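Molybdopterin adenylyltransferase (Helicobacter pylori, PDB 4XCW) catalyses the adenylylation of molybdopterin, an ATP-dependent transfer of AMP to the pterin that prepares it for metal insertion in molybdenum cofactor biosynthesis. Local coordinates at the interface of chains A and B. Sequence-based numbering; all coordinates share one arbitrary frame. Chains: chain A/B, Molybdopterin adenylyltransferase.

The interface of chains A and B. Residues chain A 79-82, 84-85, 88, 120; chain B 96-98, 158-159.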
loop_
_atom_site.group_PDB
_atom_site.type_symbol
_atom_site.label_atom_id
_atom_site.label_comp_id
_atom_site.label_asym_id
_atom_site.label_seq_id
_atom_site.Cartn_x
_atom_site.Cartn_y
_atom_site.Cartn_z
ATOM N N GLY A 79 4.046 -13.089 -8.463
ATOM C CA GLY A 79 5.277 -12.883 -7.717
ATOM C C GLY A 79 6.265 -11.948 -8.397
ATOM O O GLY A 79 5.920 -11.243 -9.345
ATOM N N PRO A 80 7.513 -11.930 -7.906
ATOM C CA PRO A 80 8.544 -11.027 -8.430
ATOM C C PRO A 80 9.171 -11.472 -9.750
ATOM O O PRO A 80 9.910 -10.693 -10.355
ATOM C CB PRO A 80 9.594 -11.022 -7.313
ATOM C CG PRO A 80 9.425 -12.340 -6.635
ATOM C CD PRO A 80 7.952 -12.634 -6.688
ATOM N N ALA A 81 8.882 -12.693 -10.195
ATOM C CA ALA A 81 9.549 -13.250 -11.372
ATOM C C ALA A 81 9.130 -12.540 -12.654
ATOM O O ALA A 81 8.054 -11.943 -12.723
ATOM C CB ALA A 81 9.274 -14.743 -11.483
ATOM N N LEU A 82 9.981 -12.644 -13.672
ATOM C CA LEU A 82 9.839 -11.884 -14.912
ATOM C C LEU A 82 8.506 -12.093 -15.635
ATOM O O LEU A 82 7.896 -11.132 -16.105
ATOM C CB LEU A 82 10.986 -12.226 -15.862
ATOM C CG LEU A 82 10.947 -11.516 -17.215
ATOM C CD1 LEU A 82 11.090 -10.015 -17.024
ATOM C CD2 LEU A 82 12.026 -12.057 -18.140
ATOM N N ASP A 84 5.712 -13.077 -14.350
ATOM C CA ASP A 84 4.540 -12.877 -13.502
ATOM C C ASP A 84 3.912 -11.509 -13.751
ATOM O O ASP A 84 4.245 -10.540 -13.069
ATOM C CB ASP A 84 4.905 -13.018 -12.028
ATOM C CG ASP A 84 5.211 -14.449 -11.633
ATOM O OD1 ASP A 84 5.100 -15.350 -12.485
ATOM O OD2 ASP A 84 5.546 -14.673 -10.455
ATOM N N ILE A 85 2.994 -11.435 -14.712
ATOM C CA ILE A 85 2.448 -10.150 -15.142
ATOM C C ILE A 85 0.944 -10.029 -14.950
ATOM O O ILE A 85 0.300 -9.194 -15.582
ATOM C CB ILE A 85 2.774 -9.879 -16.630
ATOM C CG1 ILE A 85 2.606 -11.150 -17.462
ATOM C CG2 ILE A 85 4.192 -9.356 -16.782
ATOM C CD1 ILE A 85 1.175 -11.481 -17.828
ATOM N N GLU A 88 0.043 -6.533 -13.396
ATOM C CA GLU A 88 0.128 -5.524 -14.454
ATOM C C GLU A 88 -1.100 -5.523 -15.362
ATOM O O GLU A 88 -1.670 -4.469 -15.650
ATOM C CB GLU A 88 1.379 -5.732 -15.309
ATOM C CG GLU A 88 2.657 -5.194 -14.699
ATOM C CD GLU A 88 3.392 -6.218 -13.853
ATOM O OE1 GLU A 88 2.753 -7.184 -13.378
ATOM O OE2 GLU A 88 4.618 -6.060 -13.673
ATOM N N ARG A 120 2.434 -9.694 -5.360
ATOM C CA ARG A 120 1.926 -8.454 -5.936
ATOM C C ARG A 120 0.437 -8.563 -6.249
ATOM O O ARG A 120 -0.094 -7.763 -7.017
ATOM C CB ARG A 120 2.707 -8.085 -7.205
ATOM C CG ARG A 120 4.193 -7.853 -6.955
ATOM C CD ARG A 120 4.974 -7.556 -8.242
ATOM N NE ARG A 120 4.558 -6.284 -8.826
ATOM C CZ ARG A 120 4.008 -6.153 -10.027
ATOM N NH1 ARG A 120 3.826 -7.222 -10.793
ATOM N NH2 ARG A 120 3.658 -4.951 -10.466
ATOM N N LYS B 96 9.151 -3.682 -11.500
ATOM C CA LYS B 96 8.063 -4.166 -10.640
ATOM C C LYS B 96 8.318 -3.730 -9.209
ATOM O O LYS B 96 9.413 -3.955 -8.697
ATOM C CB LYS B 96 7.969 -5.694 -10.645
ATOM C CG LYS B 96 7.452 -6.360 -11.895
ATOM C CD LYS B 96 7.386 -7.866 -11.648
ATOM C CE LYS B 96 6.749 -8.623 -12.807
ATOM N NZ LYS B 96 7.623 -8.668 -14.016
ATOM N N MET B 97 7.324 -3.147 -8.541
ATOM C CA MET B 97 7.483 -2.837 -7.121
ATOM C C MET B 97 6.881 -3.955 -6.268
ATOM O O MET B 97 5.976 -4.666 -6.707
ATOM C CB MET B 97 6.832 -1.492 -6.770
ATOM C CG MET B 97 7.418 -0.303 -7.521
ATOM S SD MET B 97 9.184 -0.073 -7.200
ATOM C CE MET B 97 9.191 0.487 -5.507
ATOM N N LEU B 98 7.395 -4.099 -5.052
ATOM C CA LEU B 98 6.918 -5.116 -4.120
ATOM C C LEU B 98 6.357 -4.429 -2.882
ATOM O O LEU B 98 7.084 -4.208 -1.917
ATOM C CB LEU B 98 8.052 -6.073 -3.745
ATOM C CG LEU B 98 8.770 -6.745 -4.916
ATOM C CD1 LEU B 98 10.029 -7.475 -4.455
ATOM C CD2 LEU B 98 7.824 -7.701 -5.631
ATOM N N LEU B 158 13.988 -16.140 -7.475
ATOM C CA LEU B 158 12.909 -16.005 -8.448
ATOM C C LEU B 158 13.227 -15.033 -9.577
ATOM O O LEU B 158 12.711 -15.186 -10.680
ATOM C CB LEU B 158 11.617 -15.561 -7.761
ATOM C CG LEU B 158 10.969 -16.564 -6.810
ATOM C CD1 LEU B 158 9.766 -15.942 -6.108
ATOM C CD2 LEU B 158 10.567 -17.813 -7.569
ATOM N N ILE B 159 14.052 -14.027 -9.290
ATOM C CA ILE B 159 14.447 -13.046 -10.304
ATOM C C ILE B 159 15.756 -13.452 -10.990
ATOM O O ILE B 159 16.317 -12.702 -11.792
ATOM C CB ILE B 159 14.590 -11.628 -9.693
ATOM C CG1 ILE B 159 15.821 -11.529 -8.797
ATOM C CG2 ILE B 159 13.330 -11.240 -8.938
ATOM C CD1 ILE B 159 15.902 -10.196 -8.018
HETATM O O HOH W 1 12.491 -14.133 -13.211
HETATM O O HOH W 2 4.998 -2.282 -9.845
#
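The loop A:Gly79 to A:Ile85, which leads into helix 86-93, meets the short extended strand 96-97 of chain B, where B:Lys96 (phi/psi -133°/131°) sends its side chain towards chain A. In this MogA-type molybdopterin-binding fold strand 71-75 runs into the glycine-rich TTGGTG motif, whose last residue, A:Gly79, opens the loop, close to where the family binds its pterin; the patch is part of one subunit interface of the deposited trimer. A:Asp84 pins the loop, its carboxylate OD2 taking the amide N of A:Gly79 at 3.0 Å. B:Lys96 suits its place because four methylenes run extended before bending at chi4, carrying the terminal amino group to the loop carbonyls. There NZ makes a weak hydrogen bond to A:Leu82 O at 3.2 Å, and a loose salt bridge to A:Glu88 OE2 at 4.0 Å. The stem of B:Lys96 crosses A:Arg120 at about a right angle, CG lying 3.8 Å above the centre of the guanidinium plane. That flat group is held at its edge: NE gives a hydrogen bond to B:Met97 O at 3.0 Å, in the carbonyl plane, while NH1 makes a nearly straight (172°) hydrogen bond, also a salt bridge within chain A, to A:Glu88 OE1 at 2.8 Å. A:Glu88, bent at chi2, splits its carboxylate between the two basic groups, and if both are charged this may offset the repulsion between A:Arg120 NH1 and B:Lys96 NZ, 5.2 Å apart. Water 2 links A:Arg120 NH2 to the amide of B:Met97. The rigid ring of A:Pro80 offers a compact apolar surface: its CG meets B:Leu158 CD1 obliquely at 3.7 Å. The small A:Ala81 lets its CB come close to B:Leu158 O, which water 1 connects to A:Leu82 N.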